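Putative polysaccharide deacetylase (Bdellovibrio bacteriovorus HD100, PDB 5JP6) probably removes acetyl groups from peptidoglycan as a zinc-dependent deacetylase of carbohydrate esterase family 4. Local coordinates at residues L321-E325 with E351-Y357. The protein carries 1 engineered substitution. Residues are numbered along the deposited sequence.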
loop_
_atom_site.group_PDB
_atom_site.type_symbol
_atom_site.label_atom_id
_atom_site.label_comp_id
_atom_site.label_asym_id
_atom_site.label_seq_id
_atom_site.Cartn_x
_atom_site.Cartn_y
_atom_site.Cartn_z
ATOM N N LEU A 321 13.344 -1.739 -9.840
ATOM C CA LEU A 321 13.708 -1.839 -11.244
ATOM C C LEU A 321 14.612 -3.048 -11.526
ATOM O O LEU A 321 14.460 -3.683 -12.550
ATOM C CB LEU A 321 14.326 -0.532 -11.730
ATOM C CG LEU A 321 13.359 0.663 -11.836
ATOM C CD1 LEU A 321 14.119 1.978 -11.926
ATOM C CD2 LEU A 321 12.430 0.484 -13.023
ATOM N N ALA A 322 15.517 -3.379 -10.601
ATOM C CA ALA A 322 16.292 -4.617 -10.754
ATOM C C ALA A 322 15.368 -5.842 -10.828
ATOM O O ALA A 322 15.554 -6.723 -11.662
ATOM C CB ALA A 322 17.285 -4.771 -9.618
ATOM N N ASN A 323 14.312 -5.855 -10.019
ATOM C CA ASN A 323 13.400 -6.976 -10.017
ATOM C C ASN A 323 12.549 -6.988 -11.266
ATOM O O ASN A 323 12.239 -8.049 -11.797
ATOM C CB ASN A 323 12.544 -6.980 -8.753
ATOM C CG ASN A 323 13.305 -7.467 -7.539
ATOM O OD1 ASN A 323 14.348 -8.110 -7.648
ATOM N ND2 ASN A 323 12.782 -7.142 -6.357
ATOM N N VAL A 324 12.119 -5.809 -11.724
ATOM C CA VAL A 324 11.410 -5.742 -13.019
ATOM C C VAL A 324 12.280 -6.365 -14.101
ATOM O O VAL A 324 11.811 -7.233 -14.864
ATOM C CB VAL A 324 11.056 -4.275 -13.414
ATOM C CG1 VAL A 324 10.601 -4.201 -14.859
ATOM C CG2 VAL A 324 9.986 -3.708 -12.466
ATOM N N GLU A 325 13.547 -5.941 -14.169
ATOM C CA GLU A 325 14.441 -6.431 -15.211
ATOM C C GLU A 325 14.732 -7.917 -15.110
ATOM O O GLU A 325 14.789 -8.615 -16.152
ATOM C CB GLU A 325 15.730 -5.610 -15.214
ATOM C CG GLU A 325 15.555 -4.141 -15.513
ATOM C CD GLU A 325 15.520 -3.753 -16.974
ATOM O OE1 GLU A 325 15.224 -4.594 -17.839
ATOM O OE2 GLU A 325 15.798 -2.549 -17.250
ATOM N N GLU A 351 11.396 5.481 -15.715
ATOM C CA GLU A 351 12.361 4.388 -15.953
ATOM C C GLU A 351 11.709 3.178 -16.645
ATOM O O GLU A 351 12.351 2.603 -17.519
ATOM C CB GLU A 351 13.061 3.979 -14.681
ATOM C CG GLU A 351 14.200 4.905 -14.317
ATOM C CD GLU A 351 15.282 4.868 -15.400
ATOM O OE1 GLU A 351 15.758 3.745 -15.736
ATOM O OE2 GLU A 351 15.602 5.947 -15.931
ATOM N N LEU A 352 10.474 2.800 -16.295
ATOM C CA LEU A 352 9.781 1.709 -17.028
ATOM C C LEU A 352 9.776 2.088 -18.514
ATOM O O LEU A 352 10.085 1.261 -19.387
ATOM C CB LEU A 352 8.358 1.488 -16.548
ATOM C CG LEU A 352 8.127 0.780 -15.242
ATOM C CD1 LEU A 352 6.630 0.668 -14.994
ATOM C CD2 LEU A 352 8.810 -0.570 -15.211
ATOM N N TYR A 353 9.355 3.313 -18.814
ATOM C CA TYR A 353 9.310 3.782 -20.177
ATOM C C TYR A 353 10.694 3.736 -20.867
ATOM O O TYR A 353 10.835 3.152 -21.960
ATOM C CB TYR A 353 8.748 5.202 -20.207
ATOM C CG TYR A 353 8.608 5.761 -21.582
ATOM C CD1 TYR A 353 7.520 5.411 -22.374
ATOM C CD2 TYR A 353 9.528 6.656 -22.072
ATOM C CE1 TYR A 353 7.361 5.946 -23.630
ATOM C CE2 TYR A 353 9.379 7.191 -23.335
ATOM C CZ TYR A 353 8.299 6.819 -24.098
ATOM O OH TYR A 353 8.174 7.372 -25.323
ATOM N N ASN A 354 11.712 4.234 -20.158
ATOM C CA ASN A 354 13.077 4.243 -20.667
ATOM C C ASN A 354 13.596 2.833 -20.982
ATOM O O ASN A 354 14.374 2.606 -21.956
ATOM C CB ASN A 354 14.057 4.947 -19.717
ATOM C CG ASN A 354 13.876 6.448 -19.649
ATOM O OD1 ASN A 354 13.268 7.067 -20.521
ATOM N ND2 ASN A 354 14.419 7.037 -18.564
ATOM N N ARG A 355 13.205 1.884 -20.147
ATOM C CA ARG A 355 13.664 0.498 -20.226
ATOM C C ARG A 355 12.872 -0.368 -21.190
ATOM O O ARG A 355 13.187 -1.552 -21.325
ATOM C CB ARG A 355 13.708 -0.114 -18.818
ATOM C CG ARG A 355 14.724 0.590 -17.925
ATOM C CD ARG A 355 14.490 0.295 -16.455
ATOM N NE ARG A 355 15.434 1.002 -15.585
ATOM C CZ ARG A 355 16.467 0.470 -14.949
ATOM N NH1 ARG A 355 16.797 -0.795 -15.116
ATOM N NH2 ARG A 355 17.220 1.245 -14.183
ATOM N N GLY A 356 11.847 0.209 -21.831
ATOM C CA GLY A 356 11.072 -0.472 -22.856
ATOM C C GLY A 356 9.896 -1.266 -22.351
ATOM O O GLY A 356 9.346 -2.103 -23.075
ATOM N N TYR A 357 9.479 -0.985 -21.121
ATOM C CA TYR A 357 8.371 -1.701 -20.509
ATOM C C TYR A 357 7.035 -0.937 -20.808
ATOM O O TYR A 357 7.028 0.300 -21.003
ATOM C CB TYR A 357 8.626 -1.964 -18.989
ATOM C CG TYR A 357 9.721 -2.966 -18.699
ATOM C CD1 TYR A 357 11.061 -2.575 -18.608
ATOM C CD2 TYR A 357 9.440 -4.323 -18.534
ATOM C CE1 TYR A 357 12.050 -3.505 -18.405
ATOM C CE2 TYR A 357 10.458 -5.232 -18.335
ATOM C CZ TYR A 357 11.756 -4.823 -18.291
ATOM O OH TYR A 357 12.770 -5.739 -18.053
#
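Two helices of the NodB homology region, 313-327 and 339-354, meet here where the second one ends, burying 392 Å² between the segments. E351 opens the second segment with an apolar touch, its CB 3.6 Å from L321 CD1, while its carboxylate binds within its own segment: OE1 accepts from R355 NE at 2.8 Å in a salt bridge, and OE2 accepts a hydrogen bond from N354 ND2 at 3.1 Å. L352 turns its CD2 into the helix interface, 4.1 Å from V324 CG1 and a looser 4.4 Å from L321 CD2; it also rests on V171 of strand 170-176. Helix 339-354 is the crossover of a beta-alpha-beta unit whose strands, 330-335 and 358-364, flank strand 170-176; helix 313-327 leads into the first, so the contact packs crossover helix against preceding helix, as expected for the deformed (β/α) barrel of CE4 enzymes, away from the zinc site. R355 reaches back across the gap. Its NH1 donates to E325 OE2 (2.9 Å, N-H...acceptor angle 161°), giving a salt-bridge network of E351, R355 and E325 that spans the two segments, and L321 CD2 lies over one guanidinium face. G356 then leaves helical geometry with phi 88°, a value favouring glycine; the bonds G356 N to Y353 O (3.1 Å) and Y357 N to L352 O (2.9 Å) complete a Schellman motif. This turn directs Y357 back at helix 313-327. V324 CG1 sits 3.6 Å from the Y357 ring centroid and only 12° off the normal, a CH-pi contact, and Y357 OH donates to E325 OE1 at 2.7 Å, leaving each carboxylate oxygen of E325 with its own donor.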